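Local structure of cellulase CEL9M (Clostridium cellulolyticum, 1IA6) at residues I230-A233 / E234-T238; F284-K288 / T289-T293; N324-Q327 / S328-D331. The protein probably acts as a family 9 endoglucanase, cutting internal (1->4)-beta-D-glucosidic linkages in cellulose, lichenin and cereal beta-D-glucans. All coordinates share one frame; numbering follows the deposited sequence.

Contact 1 (I230-A233 / E234-T238); sequences ITDA and EQFIT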
loop_
_atom_site.group_PDB
_atom_site.type_symbol
_atom_site.label_atom_id
_atom_site.label_comp_id
_atom_site.label_asym_id
_atom_site.label_seq_id
_atom_site.Cartn_x
_atom_site.Cartn_y
_atom_site.Cartn_z
ATOM N N ILE A 230 10.965 -7.601 -20.386
ATOM C CA ILE A 230 11.374 -8.752 -19.587
ATOM C C ILE A 230 12.894 -8.868 -19.625
ATOM O O ILE A 230 13.516 -9.299 -18.657
ATOM C CB ILE A 230 10.713 -10.059 -20.091
ATOM C CG1 ILE A 230 9.188 -9.944 -19.970
ATOM C CG2 ILE A 230 11.213 -11.255 -19.283
ATOM C CD1 ILE A 230 8.678 -9.612 -18.562
ATOM N N THR A 231 13.494 -8.475 -20.743
ATOM C CA THR A 231 14.943 -8.512 -20.854
ATOM C C THR A 231 15.486 -7.556 -19.786
ATOM O O THR A 231 16.453 -7.876 -19.097
ATOM C CB THR A 231 15.410 -8.067 -22.262
ATOM O OG1 THR A 231 14.891 -8.974 -23.245
ATOM C CG2 THR A 231 16.927 -8.060 -22.349
ATOM N N ASP A 232 14.846 -6.395 -19.640
ATOM C CA ASP A 232 15.257 -5.410 -18.634
ATOM C C ASP A 232 15.061 -5.983 -17.235
ATOM O O ASP A 232 15.955 -5.921 -16.391
ATOM C CB ASP A 232 14.411 -4.130 -18.713
ATOM C CG ASP A 232 14.761 -3.248 -19.893
ATOM O OD1 ASP A 232 15.797 -3.484 -20.546
ATOM O OD2 ASP A 232 13.990 -2.299 -20.153
ATOM N N ALA A 233 13.874 -6.528 -16.997
ATOM C CA ALA A 233 13.528 -7.085 -15.695
ATOM C C ALA A 233 14.515 -8.114 -15.169
ATOM O O ALA A 233 14.914 -8.056 -14.004
ATOM C CB ALA A 233 12.129 -7.682 -15.740
ATOM N N GLU A 234 14.920 -9.054 -16.015
ATOM C CA GLU A 234 15.852 -10.082 -15.574
ATOM C C GLU A 234 17.204 -9.502 -15.176
ATOM O O GLU A 234 17.908 -10.063 -14.338
ATOM C CB GLU A 234 16.025 -11.142 -16.663
ATOM C CG GLU A 234 14.721 -11.838 -17.024
ATOM C CD GLU A 234 14.931 -13.255 -17.505
ATOM O OE1 GLU A 234 15.325 -14.107 -16.680
ATOM O OE2 GLU A 234 14.706 -13.517 -18.707
ATOM N N GLN A 235 17.556 -8.372 -15.775
ATOM C CA GLN A 235 18.816 -7.713 -15.478
ATOM C C GLN A 235 18.719 -6.885 -14.191
ATOM O O GLN A 235 19.613 -6.928 -13.349
ATOM C CB GLN A 235 19.209 -6.815 -16.652
ATOM C CG GLN A 235 20.490 -6.036 -16.452
ATOM C CD GLN A 235 20.749 -5.061 -17.587
ATOM O OE1 GLN A 235 21.004 -3.877 -17.354
ATOM N NE2 GLN A 235 20.688 -5.553 -18.820
ATOM N N PHE A 236 17.623 -6.151 -14.030
ATOM C CA PHE A 236 17.448 -5.311 -12.847
ATOM C C PHE A 236 17.257 -6.068 -11.540
ATOM O O PHE A 236 17.740 -5.639 -10.493
ATOM C CB PHE A 236 16.265 -4.356 -13.037
ATOM C CG PHE A 236 16.447 -3.379 -14.160
ATOM C CD1 PHE A 236 17.676 -2.764 -14.375
ATOM C CD2 PHE A 236 15.381 -3.057 -14.993
ATOM C CE1 PHE A 236 17.839 -1.840 -15.407
ATOM C CE2 PHE A 236 15.535 -2.134 -16.024
ATOM C CZ PHE A 236 16.765 -1.526 -16.231
ATOM N N ILE A 237 16.566 -7.199 -11.586
ATOM C CA ILE A 237 16.325 -7.940 -10.356
ATOM C C ILE A 237 17.601 -8.555 -9.774
ATOM O O ILE A 237 17.632 -8.922 -8.600
ATOM C CB ILE A 237 15.263 -9.043 -10.566
ATOM C CG1 ILE A 237 14.748 -9.525 -9.207
ATOM C CG2 ILE A 237 15.855 -10.200 -11.367
ATOM C CD1 ILE A 237 13.524 -10.409 -9.286
ATOM N N THR A 238 18.649 -8.647 -10.593
ATOM C CA THR A 238 19.919 -9.216 -10.150
ATOM C C THR A 238 20.964 -8.165 -9.789
ATOM O O THR A 238 22.109 -8.505 -9.511
ATOM C CB THR A 238 20.531 -10.143 -11.213
ATOM O OG1 THR A 238 20.838 -9.381 -12.378
ATOM C CG2 THR A 238 19.570 -11.260 -11.573
#
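Between I230-A233 and E234-T238 the backbone runs on in alpha-helical hydrogen bonds to the fourth residue along: E234 N reaches I230 O at 3.0 Å, F236 N reaches D232 O at 2.9 Å and I237 N reaches A233 O at 3.1 Å. The F236 bond lies nearly in line with the carbonyl it uses (C=O...N 166°), and the same D232 O also takes a weak bond from Q235 N.

One turn apart, D232 and F236 lie side by side and point the same way. F236 holds CG beside its own backbone N (chi1 -63°), which brings the ring back alongside the preceding turn until CE2 comes 3.5 Å from D232 CB. The ring thus meets the aliphatic root of the aspartate, with the carboxylate plane turned 47° from it, while D232 OD2 goes elsewhere, to Y188 OH and K192 NZ. E234 also keeps its stem near the helix: CG rests 3.3 Å from I230 O, and OE1 reaches K273 in a salt bridge and Y276 OH in a hydrogen bond. Acidic residues suit these partly exposed places, where a lysine and a tyrosine hydroxyl from neighbouring parts of the fold meet each carboxylate. Further on, T238 OG1 donates to Q235 O at 2.9 Å, from above the carbonyl plane; its short hydroxyl can fold back to a main-chain carbonyl three residues earlier.

A233 is buried, and its small methyl, which packs on A217 and L267, probably suits a close approach of the helices. I230, A233 and I237 together face helices 210-224 and 260-271 of the alpha barrel, with the side chain of I237 about 6 Å from that of the calcium ligand D211, whereas F236 sits against L213 and extends to Y188 and K192 of helix 174-193.

Contact 2 (F284-K288 / T289-T293); sequences FNYWK and TQVTT
Here Y286 and W287, in the last turn of helix 274-289, receive Q290 and V291 as the chain leaves for the loop that leads to helix 306-323, so this is a local contact at the carboxyl end of a helix. Two successive amides grip one carbonyl: Q290 N donates to Y286 O at 2.8 Å and V291 N donates to it at 3.2 Å, arriving from opposite faces of its plane.

The tyrosine ring, its CG set opposite the backbone N (chi1 -176°), comes round to offer one face to Q290, whose CB stands 3.6 Å from the centre of the Y286 ring in a CH-pi contact only 7° off the normal. Q290 then bends at chi2, and its amide plane ends up 63° from the ring. The branched V291 fills the angle between the two aromatics. Its CG2 lies 3.8 Å from the centroid of the five-membered ring of W287, over the face, and 3.7 Å from Y286 CD1.

A tryptophan suits this buried place because its NE1 finds a carbonyl, W252 O, while one face of the indole packs on the V291 methyl. The chemistry is therefore divided: backbone bonds to Y286 O hold the turn, CH-pi and aliphatic packing line its apolar side, and the polar helix end is met by K299 NZ, which bonds W287 O and K288 O and probably offsets the partial negative charge gathered there.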
loop_
_atom_site.group_PDB
_atom_site.type_symbol
_atom_site.label_atom_id
_atom_site.label_comp_id
_atom_site.label_asym_id
_atom_site.label_seq_id
_atom_site.Cartn_x
_atom_site.Cartn_y
_atom_site.Cartn_z
ATOM N N PHE A 284 8.784 -18.583 0.948
ATOM C CA PHE A 284 7.614 -19.225 1.528
ATOM C C PHE A 284 7.999 -20.219 2.616
ATOM O O PHE A 284 7.415 -20.213 3.699
ATOM C CB PHE A 284 6.795 -19.935 0.442
ATOM C CG PHE A 284 6.071 -18.999 -0.491
ATOM C CD1 PHE A 284 6.052 -17.625 -0.255
ATOM C CD2 PHE A 284 5.380 -19.498 -1.590
ATOM C CE1 PHE A 284 5.351 -16.762 -1.100
ATOM C CE2 PHE A 284 4.675 -18.643 -2.442
ATOM C CZ PHE A 284 4.662 -17.274 -2.195
ATOM N N ASN A 285 8.983 -21.066 2.335
ATOM C CA ASN A 285 9.421 -22.054 3.317
ATOM C C ASN A 285 10.054 -21.388 4.531
ATOM O O ASN A 285 9.992 -21.916 5.641
ATOM C CB ASN A 285 10.404 -23.047 2.689
ATOM C CG ASN A 285 9.724 -24.010 1.738
ATOM O OD1 ASN A 285 8.566 -24.377 1.939
ATOM N ND2 ASN A 285 10.441 -24.435 0.705
ATOM N N TYR A 286 10.655 -20.223 4.319
ATOM C CA TYR A 286 11.276 -19.488 5.410
ATOM C C TYR A 286 10.184 -18.992 6.358
ATOM O O TYR A 286 10.323 -19.072 7.578
ATOM C CB TYR A 286 12.086 -18.315 4.854
ATOM C CG TYR A 286 12.847 -17.542 5.904
ATOM C CD1 TYR A 286 12.241 -16.509 6.614
ATOM C CD2 TYR A 286 14.174 -17.858 6.201
ATOM C CE1 TYR A 286 12.937 -15.807 7.598
ATOM C CE2 TYR A 286 14.879 -17.166 7.180
ATOM C CZ TYR A 286 14.255 -16.142 7.874
ATOM O OH TYR A 286 14.954 -15.451 8.835
ATOM N N TRP A 287 9.089 -18.495 5.793
ATOM C CA TRP A 287 7.982 -18.008 6.610
ATOM C C TRP A 287 7.250 -19.138 7.321
ATOM O O TRP A 287 6.714 -18.947 8.408
ATOM C CB TRP A 287 6.987 -17.209 5.760
ATOM C CG TRP A 287 7.309 -15.752 5.723
ATOM C CD1 TRP A 287 8.350 -15.154 5.067
ATOM C CD2 TRP A 287 6.636 -14.711 6.438
ATOM N NE1 TRP A 287 8.366 -13.807 5.334
ATOM C CE2 TRP A 287 7.326 -13.508 6.174
ATOM C CE3 TRP A 287 5.516 -14.679 7.282
ATOM C CZ2 TRP A 287 6.932 -12.282 6.723
ATOM C CZ3 TRP A 287 5.125 -13.458 7.829
ATOM C CH2 TRP A 287 5.835 -12.278 7.544
ATOM N N LYS A 288 7.232 -20.317 6.712
ATOM C CA LYS A 288 6.552 -21.458 7.315
ATOM C C LYS A 288 7.172 -21.929 8.625
ATOM O O LYS A 288 6.456 -22.311 9.553
ATOM C CB LYS A 288 6.542 -22.651 6.356
ATOM C CG LYS A 288 5.635 -22.525 5.152
ATOM C CD LYS A 288 5.772 -23.772 4.288
ATOM C CE LYS A 288 4.901 -23.701 3.054
ATOM N NZ LYS A 288 5.051 -24.934 2.235
ATOM N N THR A 289 8.499 -21.897 8.705
ATOM C CA THR A 289 9.181 -22.408 9.891
ATOM C C THR A 289 10.236 -21.541 10.574
ATOM O O THR A 289 10.546 -21.758 11.745
ATOM C CB THR A 289 9.850 -23.752 9.559
ATOM O OG1 THR A 289 10.804 -23.556 8.506
ATOM C CG2 THR A 289 8.816 -24.765 9.099
ATOM N N GLN A 290 10.794 -20.571 9.860
ATOM C CA GLN A 290 11.838 -19.726 10.428
ATOM C C GLN A 290 11.322 -18.458 11.091
ATOM O O GLN A 290 11.875 -18.003 12.093
ATOM C CB GLN A 290 12.852 -19.355 9.343
ATOM C CG GLN A 290 13.500 -20.554 8.668
ATOM C CD GLN A 290 14.471 -21.275 9.574
ATOM O OE1 GLN A 290 15.514 -20.734 9.939
ATOM N NE2 GLN A 290 14.131 -22.502 9.949
ATOM N N VAL A 291 10.264 -17.881 10.536
ATOM C CA VAL A 291 9.709 -16.662 11.102
ATOM C C VAL A 291 9.026 -16.950 12.433
ATOM O O VAL A 291 8.243 -17.892 12.557
ATOM C CB VAL A 291 8.710 -16.015 10.131
ATOM C CG1 VAL A 291 8.064 -14.800 10.773
ATOM C CG2 VAL A 291 9.433 -15.610 8.860
ATOM N N THR A 292 9.340 -16.131 13.429
ATOM C CA THR A 292 8.774 -16.285 14.762
ATOM C C THR A 292 7.257 -16.376 14.732
ATOM O O THR A 292 6.593 -15.636 14.008
ATOM C CB THR A 292 9.159 -15.097 15.669
ATOM O OG1 THR A 292 10.584 -14.998 15.751
ATOM C CG2 THR A 292 8.586 -15.287 17.071
ATOM N N THR A 293 6.718 -17.295 15.523
ATOM C CA THR A 293 5.278 -17.474 15.626
ATOM C C THR A 293 4.889 -17.231 17.082
ATOM O O THR A 293 5.454 -17.838 17.988
ATOM C CB THR A 293 4.855 -18.902 15.236
ATOM O OG1 THR A 293 5.340 -19.201 13.920
ATOM C CG2 THR A 293 3.329 -19.026 15.257
#

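Contact 3 (N324-Q327 / S328-D331); sequences NPDQ and SLLD
D326 can be followed outward from its CB, which packs 3.5 Å from L329 CD1, an aliphatic contact beside the polar cap. Next, CG is placed opposite the backbone N (chi1 -173°), which directs the carboxylate to the start of the helix; D326 CG also lies 3.8 Å from L329 CG. At the tip OD1 accepts from S328 N at 2.9 Å, met nearly in line with its C-O bond. S328 OG is also modelled 2.4 Å from D326 OD1, a hydrogen bond whose length is doubtful. The other oxygen, D326 OD2, lies 3.7 Å from S328 OG.

This is an Asx turn with D326 as the N-cap of helix 327-341, in the family 9 alpha barrel. Aspartate fits because its short acid reaches a first-turn amide, and the amino end of the helix would probably stabilise the negative charge. The main chain of D326 helps too, its O accepting from L330 N at 3.0 Å in the carbonyl plane. One residue on, D331 N bonds Q327 O at 2.9 Å. A side-chain bond from Q327 NE2 to D331 OD1, from above the carboxylate plane, is less certain, since Q327 has two conformers. L329 itself reaches inward to M317, Y320 and C321 of helix 306-323.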
loop_
_atom_site.group_PDB
_atom_site.type_symbol
_atom_site.label_atom_id
_atom_site.label_comp_id
_atom_site.label_asym_id
_atom_site.label_seq_id
_atom_site.Cartn_x
_atom_site.Cartn_y
_atom_site.Cartn_z
ATOM N N ASN A 324 -0.748 -22.353 -8.478
ATOM C CA ASN A 324 -0.117 -23.462 -7.778
ATOM C C ASN A 324 -0.730 -23.625 -6.394
ATOM O O ASN A 324 -0.139 -23.231 -5.390
ATOM C CB ASN A 324 1.385 -23.200 -7.648
ATOM C CG ASN A 324 2.063 -23.010 -8.994
ATOM O OD1 ASN A 324 3.067 -22.304 -9.102
ATOM N ND2 ASN A 324 1.523 -23.648 -10.026
ATOM N N PRO A 325 -1.937 -24.203 -6.324
ATOM C CA PRO A 325 -2.592 -24.395 -5.029
ATOM C C PRO A 325 -1.745 -25.261 -4.102
ATOM O O PRO A 325 -1.410 -26.399 -4.432
ATOM C CB PRO A 325 -3.909 -25.070 -5.404
ATOM C CG PRO A 325 -4.178 -24.545 -6.782
ATOM C CD PRO A 325 -2.819 -24.627 -7.424
ATOM N N ASP A 326 -1.388 -24.703 -2.952
ATOM C CA ASP A 326 -0.601 -25.410 -1.952
ATOM C C ASP A 326 -1.401 -25.246 -0.664
ATOM O O ASP A 326 -1.520 -24.142 -0.135
ATOM C CB ASP A 326 0.775 -24.764 -1.802
ATOM C CG ASP A 326 1.693 -25.561 -0.906
ATOM O OD1 ASP A 326 1.247 -25.973 0.184
ATOM O OD2 ASP A 326 2.863 -25.772 -1.286
ATOM N N GLN A 327 -1.945 -26.350 -0.166
ATOM C CA GLN A 327 -2.759 -26.322 1.042
ATOM C C GLN A 327 -2.030 -25.764 2.263
ATOM O O GLN A 327 -2.651 -25.150 3.131
ATOM C CB GLN A 327 -3.280 -27.729 1.351
ATOM C CG GLN A 327 -4.465 -27.746 2.298
ATOM C CD GLN A 327 -5.592 -26.850 1.821
ATOM O OE1 GLN A 327 -6.029 -26.940 0.674
ATOM N NE2 GLN A 327 -6.069 -25.978 2.703
ATOM N N SER A 328 -0.720 -25.972 2.329
ATOM C CA SER A 328 0.061 -25.481 3.461
ATOM C C SER A 328 0.090 -23.954 3.429
ATOM O O SER A 328 0.122 -23.305 4.474
ATOM C CB SER A 328 1.488 -26.033 3.425
ATOM O OG SER A 328 2.238 -25.473 2.360
ATOM N N LEU A 329 0.069 -23.386 2.227
ATOM C CA LEU A 329 0.084 -21.936 2.067
ATOM C C LEU A 329 -1.293 -21.357 2.368
ATOM O O LEU A 329 -1.409 -20.304 2.995
ATOM C CB LEU A 329 0.511 -21.558 0.644
ATOM C CG LEU A 329 1.945 -21.937 0.260
ATOM C CD1 LEU A 329 2.201 -21.592 -1.201
ATOM C CD2 LEU A 329 2.925 -21.202 1.160
ATOM N N LEU A 330 -2.337 -22.049 1.923
ATOM C CA LEU A 330 -3.700 -21.597 2.166
ATOM C C LEU A 330 -4.013 -21.615 3.658
ATOM O O LEU A 330 -4.673 -20.712 4.167
ATOM C CB LEU A 330 -4.701 -22.479 1.413
ATOM C CG LEU A 330 -4.709 -22.302 -0.107
ATOM C CD1 LEU A 330 -5.596 -23.355 -0.747
ATOM C CD2 LEU A 330 -5.193 -20.900 -0.453
ATOM N N ASP A 331 -3.534 -22.639 4.360
ATOM C CA ASP A 331 -3.782 -22.731 5.793
ATOM C C ASP A 331 -3.039 -21.636 6.547
ATOM O O ASP A 331 -3.576 -21.043 7.482
ATOM C CB ASP A 331 -3.356 -24.096 6.339
ATOM C CG ASP A 331 -4.191 -25.234 5.788
ATOM O OD1 ASP A 331 -5.405 -25.033 5.565
ATOM O OD2 ASP A 331 -3.635 -26.335 5.589
#

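How the contacts relate
Followed from the N terminus, the three contacts come in series, none nested in or crossing another, and each joins adjacent pieces of chain without closing a long loop. Contact 1 belongs to the short helix 228-236; its centre lies about 28 Å from those of both other contacts, and it touches neither. Contact 2 finishes helix 274-289. After the intervening helix 306-323, contact 3 begins helix 327-341, and here the two meet: K288 NZ probably hydrogen-bonds S328 OG at 2.9 Å, while L329 packs against F284 and the aliphatic arm of K288. The end of one helix is thereby tied to the beginning of another.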